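Local coordinates for sperm autoantigenic protein 17 (Danio rerio, PDB 7MY4) that probably dimerizes through an RIIa-type docking and dimerization domain to form a docking site for A-kinase anchoring proteins, at residues 16-19 with 20-23; 43-46 with 47-50. All blocks are in the same frame, centred on the assembly; numbering follows the deposited sequence.

Interaction 1: residues 16-19 with 20-23; sequences RGFG and NLLE
The ring of Phe18 overlaps the side chain of Leu22, one helical turn further on. Leu22 CG stands over one ring face, 4.1 Å from the centroid of the Phe18 ring and 18° off its normal, which meets the geometry of a CH-pi contact. The two methyls of Leu22 spread over the rim from this branch point: CD1 lies 3.7 Å from Phe18 CE2, whereas CD2 sits nearer CZ. Leu21 reaches the same ring obliquely, its CD2 being 3.9 Å from Phe18 CD1 and about as far from CE1. With Phe18 CG anti to the backbone N (chi1 -171°), the ring leans along the helix toward these two leucines, although its CB sets off away from them. Leu22 turns the other way at its first bond, CG beside its own N, which brings the branch back over the ring. An alanine in place of Phe18 would probably leave Leu22 CG and Leu21 CD2 without the ring they pack on and open a gap beside the first turn.

Backbone bonds start here as well. Gly17 holds the N-cap position of helix 18-32, and its O accepts Leu21 N at 3.0 Å; its phi of 102° would press a CB against the preceding carbonyl oxygen, which explains a residue without one. Leu22 N then bonds to Phe18 O and Glu23 N to Gly19 O at 2.9 Å, establishing the alpha-helical i to i+4 pattern. Glu23 directs its carboxylate onward to a salt bridge with Arg27, while Leu21 also faces helix 37-55. The opening turn therefore combines a polar backbone start with a hydrocarbon cluster held by dispersion and CH-pi forces, which constrain position less sharply than hydrogen bonds do.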
ATOM      1  N   ARG A  16       9.913 -10.984   0.238  1.00  6.24           N
ATOM      2  CA  ARG A  16       9.480 -10.890   1.620  1.00  8.32           C
ATOM      3  C   ARG A  16       8.523  -9.717   1.778  1.00  9.02           C
ATOM      4  O   ARG A  16       8.842  -8.582   1.403  1.00  9.61           O
ATOM      5  CB  ARG A  16      10.692 -10.753   2.536  1.00 10.51           C
ATOM      6  CG  ARG A  16      10.332 -10.625   4.007  1.00 18.40           C
ATOM      7  CD  ARG A  16      11.553 -10.579   4.922  1.00 29.02           C
ATOM      8  NE  ARG A  16      11.126 -10.667   6.326  1.00 63.82           N
ATOM      9  CZ  ARG A  16      10.677 -11.789   6.903  1.00 49.72           C
ATOM     10  NH1 ARG A  16      10.585 -12.920   6.205  1.00 71.82           N
ATOM     11  NH2 ARG A  16      10.313 -11.791   8.178  1.00 62.23           N
ATOM     12  N   GLY A  17       7.351 -10.015   2.333  1.00 10.62           N
ATOM     13  CA  GLY A  17       6.301  -9.048   2.577  1.00  8.09           C
ATOM     14  C   GLY A  17       5.176  -9.083   1.566  1.00  8.68           C
ATOM     15  O   GLY A  17       4.054  -8.644   1.883  1.00  7.13           O
ATOM     16  N   PHE A  18       5.439  -9.574   0.348  1.00  5.64           N
ATOM     17  CA  PHE A  18       4.388  -9.618  -0.663  1.00  5.48           C
ATOM     18  C   PHE A  18       3.289 -10.606  -0.273  1.00  5.58           C
ATOM     19  O   PHE A  18       2.112 -10.374  -0.579  1.00  5.55           O
ATOM     20  CB  PHE A  18       4.998  -9.955  -2.032  1.00  6.17           C
ATOM     21  CG  PHE A  18       4.033  -9.804  -3.183  1.00  6.98           C
ATOM     22  CD1 PHE A  18       3.447  -8.581  -3.460  1.00 10.80           C
ATOM     23  CD2 PHE A  18       3.712 -10.888  -3.999  1.00  9.89           C
ATOM     24  CE1 PHE A  18       2.561  -8.435  -4.513  1.00  9.45           C
ATOM     25  CE2 PHE A  18       2.831 -10.742  -5.067  1.00 11.72           C
ATOM     26  CZ  PHE A  18       2.255  -9.519  -5.319  1.00  9.87           C
ATOM     27  N   GLY A  19       3.629 -11.671   0.450  1.00  6.64           N
ATOM     28  CA  GLY A  19       2.595 -12.550   0.954  1.00  5.67           C
ATOM     29  C   GLY A  19       1.623 -11.815   1.852  1.00  5.61           C
ATOM     30  O   GLY A  19       0.408 -11.943   1.712  1.00  6.42           O
ATOM     31  N   ASN A  20       2.148 -11.008   2.762  1.00  6.46           N
ATOM     32  CA  ASN A  20       1.274 -10.211   3.607  1.00  5.57           C
ATOM     33  C   ASN A  20       0.460  -9.215   2.790  1.00  5.44           C
ATOM     34  O   ASN A  20      -0.689  -8.900   3.146  1.00  5.88           O
ATOM     35  CB  ASN A  20       2.104  -9.475   4.663  1.00  6.25           C
ATOM     36  CG  ASN A  20       2.581 -10.381   5.776  1.00  8.89           C
ATOM     37  OD1 ASN A  20       2.236 -11.570   5.843  1.00 10.47           O
ATOM     38  ND2 ASN A  20       3.358  -9.812   6.699  1.00  9.76           N
ATOM     39  N   LEU A  21       1.061  -8.637   1.745  1.00  5.37           N
ATOM     40  CA  LEU A  21       0.318  -7.679   0.943  1.00  5.25           C
ATOM     41  C   LEU A  21      -0.907  -8.345   0.321  1.00  5.47           C
ATOM     42  O   LEU A  21      -2.031  -7.812   0.390  1.00  5.42           O
ATOM     43  CB  LEU A  21       1.229  -7.074  -0.126  1.00  5.30           C
ATOM     44  CG  LEU A  21       0.621  -5.896  -0.857  1.00  6.82           C
ATOM     45  CD1 LEU A  21       0.552  -4.683   0.054  1.00 11.83           C
ATOM     46  CD2 LEU A  21       1.413  -5.529  -2.126  1.00  8.34           C
ATOM     47  N   LEU A  22      -0.704  -9.517  -0.290  1.00  5.15           N
ATOM     48  CA  LEU A  22      -1.818 -10.259  -0.869  1.00  5.11           C
ATOM     49  C   LEU A  22      -2.830 -10.686   0.191  1.00  5.99           C
ATOM     50  O   LEU A  22      -4.052 -10.716  -0.067  1.00  5.96           O
ATOM     51  CB  LEU A  22      -1.286 -11.485  -1.615  1.00  5.37           C
ATOM     52  CG  LEU A  22      -0.399 -11.226  -2.826  1.00  5.11           C
ATOM     53  CD1 LEU A  22       0.048 -12.549  -3.350  1.00  9.92           C
ATOM     54  CD2 LEU A  22      -1.135 -10.440  -3.889  1.00  7.73           C
ATOM     55  N   GLU A  23      -2.337 -11.085   1.371  1.00  5.26           N
ATOM     56  CA  GLU A  23      -3.240 -11.521   2.432  1.00  5.72           C
ATOM     57  C   GLU A  23      -4.160 -10.388   2.871  1.00  5.79           C
ATOM     58  O   GLU A  23      -5.344 -10.607   3.159  1.00  6.43           O
ATOM     59  CB  GLU A  23      -2.439 -12.041   3.627  1.00  6.52           C
ATOM     60  CG  GLU A  23      -3.386 -12.544   4.739  1.00  7.85           C
ATOM     61  CD  GLU A  23      -2.709 -13.227   5.901  1.00 16.51           C
ATOM     62  OE1 GLU A  23      -1.564 -13.709   5.749  1.00 13.05           O
ATOM     63  OE2 GLU A  23      -3.354 -13.321   6.984  1.00 14.17           O
TER

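Interaction 2: residues 43-46 with 47-50; sequences VYFT and ELLK
Four consecutive i to i+4 bonds, each with an N-H...O angle of at least 155°, establish regular alpha-helix from Val43 to Lys50, the first running from Glu47 N to Val43 O at 2.9 Å. Leu48 follows Tyr44 by one turn, and the two side chains lie alongside each other, pointing the same way, with Leu48 CD2 4.1 Å from Tyr44 CE2. The same methyl approaches Phe45 CD1 at 4.3 Å, obliquely to both rings, so one branch of Leu48 serves two aromatic neighbours. Those rings also meet each other: Tyr44 CD2 lies 3.9 Å above the plane of the Phe45 ring, over its centre. Different first torsions turn the neighbouring rings toward one another: Tyr44 has CG anti to its N (chi1 178°) and Phe45 has it beside its N (chi1 -74°).

Helices 18-32 and 37-55 form the two-helix protomer that, in relatives such as the PKA RII subunit, pairs with a second copy as an X-type four-helix bundle, and this aromatic-leucine patch belongs to the interface between the two helices. Tyr44 and Phe45 both touch Leu25 of helix 18-32, and Tyr44 also meets Glu28.

A different flank of the helix is polar. In one of two Glu47 conformers, Lys50 NZ forms a salt bridge with Glu47 OE2 at 3.1 Å, using the syn lone pair of that oxygen, and makes a weak second bond to OE1 at 3.3 Å; the pairing may therefore not be permanent. Both chains bend, which brings their charged ends together. The aliphatic part of Glu47 runs beside Val43, with CG 4.1 Å from Val43 CG1. Thr46 turns its OG1 back along the helix to hydrogen-bond with the carbonyl oxygen of Ala42.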
ATOM      1  N   VAL A  43      -9.590  -0.136  -5.409  1.00  9.61           N
ATOM      2  CA  VAL A  43      -9.883   0.757  -4.293  1.00  8.58           C
ATOM      3  C   VAL A  43      -9.056   0.388  -3.073  1.00 10.35           C
ATOM      4  O   VAL A  43      -8.551   1.267  -2.363  1.00  8.48           O
ATOM      5  CB  VAL A  43     -11.376   0.746  -3.973  1.00 12.87           C
ATOM      6  CG1 VAL A  43     -11.625   1.582  -2.701  1.00 14.03           C
ATOM      7  CG2 VAL A  43     -12.164   1.265  -5.170  1.00 14.35           C
ATOM      8  N   TYR A  44      -8.908  -0.913  -2.806  1.00  8.05           N
ATOM      9  CA  TYR A  44      -8.095  -1.369  -1.685  1.00  5.66           C
ATOM     10  C   TYR A  44      -6.691  -0.777  -1.739  1.00  5.12           C
ATOM     11  O   TYR A  44      -6.193  -0.243  -0.737  1.00  7.54           O
ATOM     12  CB  TYR A  44      -8.028  -2.909  -1.670  1.00  7.84           C
ATOM     13  CG  TYR A  44      -7.139  -3.411  -0.546  1.00  4.94           C
ATOM     14  CD1 TYR A  44      -7.628  -3.528   0.728  1.00  6.44           C
ATOM     15  CD2 TYR A  44      -5.816  -3.739  -0.758  1.00  5.27           C
ATOM     16  CE1 TYR A  44      -6.828  -3.958   1.769  1.00  7.50           C
ATOM     17  CE2 TYR A  44      -5.004  -4.178   0.277  1.00  5.61           C
ATOM     18  CZ  TYR A  44      -5.502  -4.275   1.537  1.00  8.04           C
ATOM     19  OH  TYR A  44      -4.709  -4.697   2.597  1.00  8.19           O
ATOM     20  N   PHE A  45      -6.018  -0.889  -2.889  1.00  4.77           N
ATOM     21  CA  PHE A  45      -4.638  -0.407  -2.970  1.00  6.28           C
ATOM     22  C   PHE A  45      -4.589   1.110  -2.970  1.00  8.16           C
ATOM     23  O   PHE A  45      -3.691   1.697  -2.362  1.00  7.88           O
ATOM     24  CB  PHE A  45      -3.932  -0.996  -4.187  1.00 10.40           C
ATOM     25  CG  PHE A  45      -3.580  -2.438  -3.984  1.00  6.79           C
ATOM     26  CD1 PHE A  45      -2.589  -2.789  -3.083  1.00 11.35           C
ATOM     27  CD2 PHE A  45      -4.283  -3.436  -4.609  1.00  6.95           C
ATOM     28  CE1 PHE A  45      -2.296  -4.109  -2.849  1.00 13.49           C
ATOM     29  CE2 PHE A  45      -3.980  -4.772  -4.369  1.00  8.48           C
ATOM     30  CZ  PHE A  45      -2.996  -5.095  -3.495  1.00  8.53           C
ATOM     31  N   THR A  46      -5.569   1.767  -3.580  1.00  8.46           N
ATOM     32  CA  THR A  46      -5.621   3.224  -3.485  1.00  8.45           C
ATOM     33  C   THR A  46      -5.693   3.670  -2.034  1.00  8.75           C
ATOM     34  O   THR A  46      -4.948   4.563  -1.605  1.00 11.14           O
ATOM     35  CB  THR A  46      -6.810   3.756  -4.297  1.00 13.04           C
ATOM     36  OG1 THR A  46      -6.625   3.406  -5.673  1.00 15.74           O
ATOM     37  CG2 THR A  46      -6.907   5.266  -4.149  1.00 19.07           C
ATOM     38  N   GLU A  47      -6.576   3.048  -1.250  0.51  7.45           N
ATOM     39  CA  GLU A  47      -6.737   3.454   0.141  0.51  9.67           C
ATOM     40  C   GLU A  47      -5.529   3.048   0.981  0.51 10.33           C
ATOM     41  O   GLU A  47      -5.134   3.780   1.898  0.51  9.59           O
ATOM     42  CB  GLU A  47      -8.031   2.870   0.713  0.51 12.31           C
ATOM     43  CG  GLU A  47      -9.295   3.483   0.116  0.51 16.04           C
ATOM     44  CD  GLU A  47      -9.358   5.000   0.285  0.51 16.21           C
ATOM     45  OE1 GLU A  47      -9.217   5.477   1.435  0.51 21.80           O
ATOM     46  OE2 GLU A  47      -9.524   5.710  -0.731  0.51 23.54           O
ATOM     47  N   LEU A  48      -4.924   1.889   0.686  1.00  9.20           N
ATOM     48  CA  LEU A  48      -3.725   1.479   1.419  1.00  7.79           C
ATOM     49  C   LEU A  48      -2.586   2.457   1.167  1.00 10.00           C
ATOM     50  O   LEU A  48      -1.832   2.818   2.086  1.00 10.43           O
ATOM     51  CB  LEU A  48      -3.328   0.064   0.992  1.00  7.80           C
ATOM     52  CG  LEU A  48      -2.128  -0.532   1.721  1.00  9.56           C
ATOM     53  CD1 LEU A  48      -2.408  -0.770   3.177  1.00 13.93           C
ATOM     54  CD2 LEU A  48      -1.720  -1.828   1.031  1.00  9.95           C
ATOM     55  N   LEU A  49      -2.472   2.930  -0.068  1.00  8.08           N
ATOM     56  CA  LEU A  49      -1.440   3.905  -0.398  1.00  7.75           C
ATOM     57  C   LEU A  49      -1.682   5.239   0.300  1.00 10.40           C
ATOM     58  O   LEU A  49      -0.730   5.899   0.737  1.00  9.56           O
ATOM     59  CB  LEU A  49      -1.406   4.090  -1.901  1.00  8.31           C
ATOM     60  CG  LEU A  49      -0.772   2.921  -2.668  1.00  8.53           C
ATOM     61  CD1 LEU A  49      -1.090   3.024  -4.137  1.00  8.92           C
ATOM     62  CD2 LEU A  49       0.747   2.912  -2.446  1.00 12.22           C
ATOM     63  N   LYS A  50      -2.940   5.670   0.395  1.00  8.64           N
ATOM     64  CA  LYS A  50      -3.234   6.903   1.133  1.00 10.94           C
ATOM     65  C   LYS A  50      -2.841   6.760   2.597  1.00  9.42           C
ATOM     66  O   LYS A  50      -2.253   7.679   3.190  1.00 12.06           O
ATOM     67  CB  LYS A  50      -4.715   7.234   1.006  1.00 14.80           C
ATOM     68  CG  LYS A  50      -5.130   8.544   1.662  1.00 25.15           C
ATOM     69  CD  LYS A  50      -6.653   8.764   1.594  1.00 52.20           C
ATOM     70  CE  LYS A  50      -7.283   8.418   0.244  1.00 60.36           C
ATOM     71  NZ  LYS A  50      -8.779   8.494   0.285  1.00 69.65           N
TER

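From the N terminus, interaction 1 comes first, where the non-helical N-terminal segment passes into helix 18-32, and it is complete before interaction 2 begins in helix 37-55. The contacts are thus in series, neither nested nor crossed, and each is local, linking residues about one turn apart without closing a longer loop. The connection between residues 32 and 37 brings the helices together, and the contacts, with centres about 15 Å apart, meet through side chains: Leu21 CD1 lies 3.8 Å from Leu48 CD2, and Leu21 CG is 4.0 Å from Phe45 CE1. Leu21 thereby ties the start of the first helix to the middle of the second, within the RIIa-type domain.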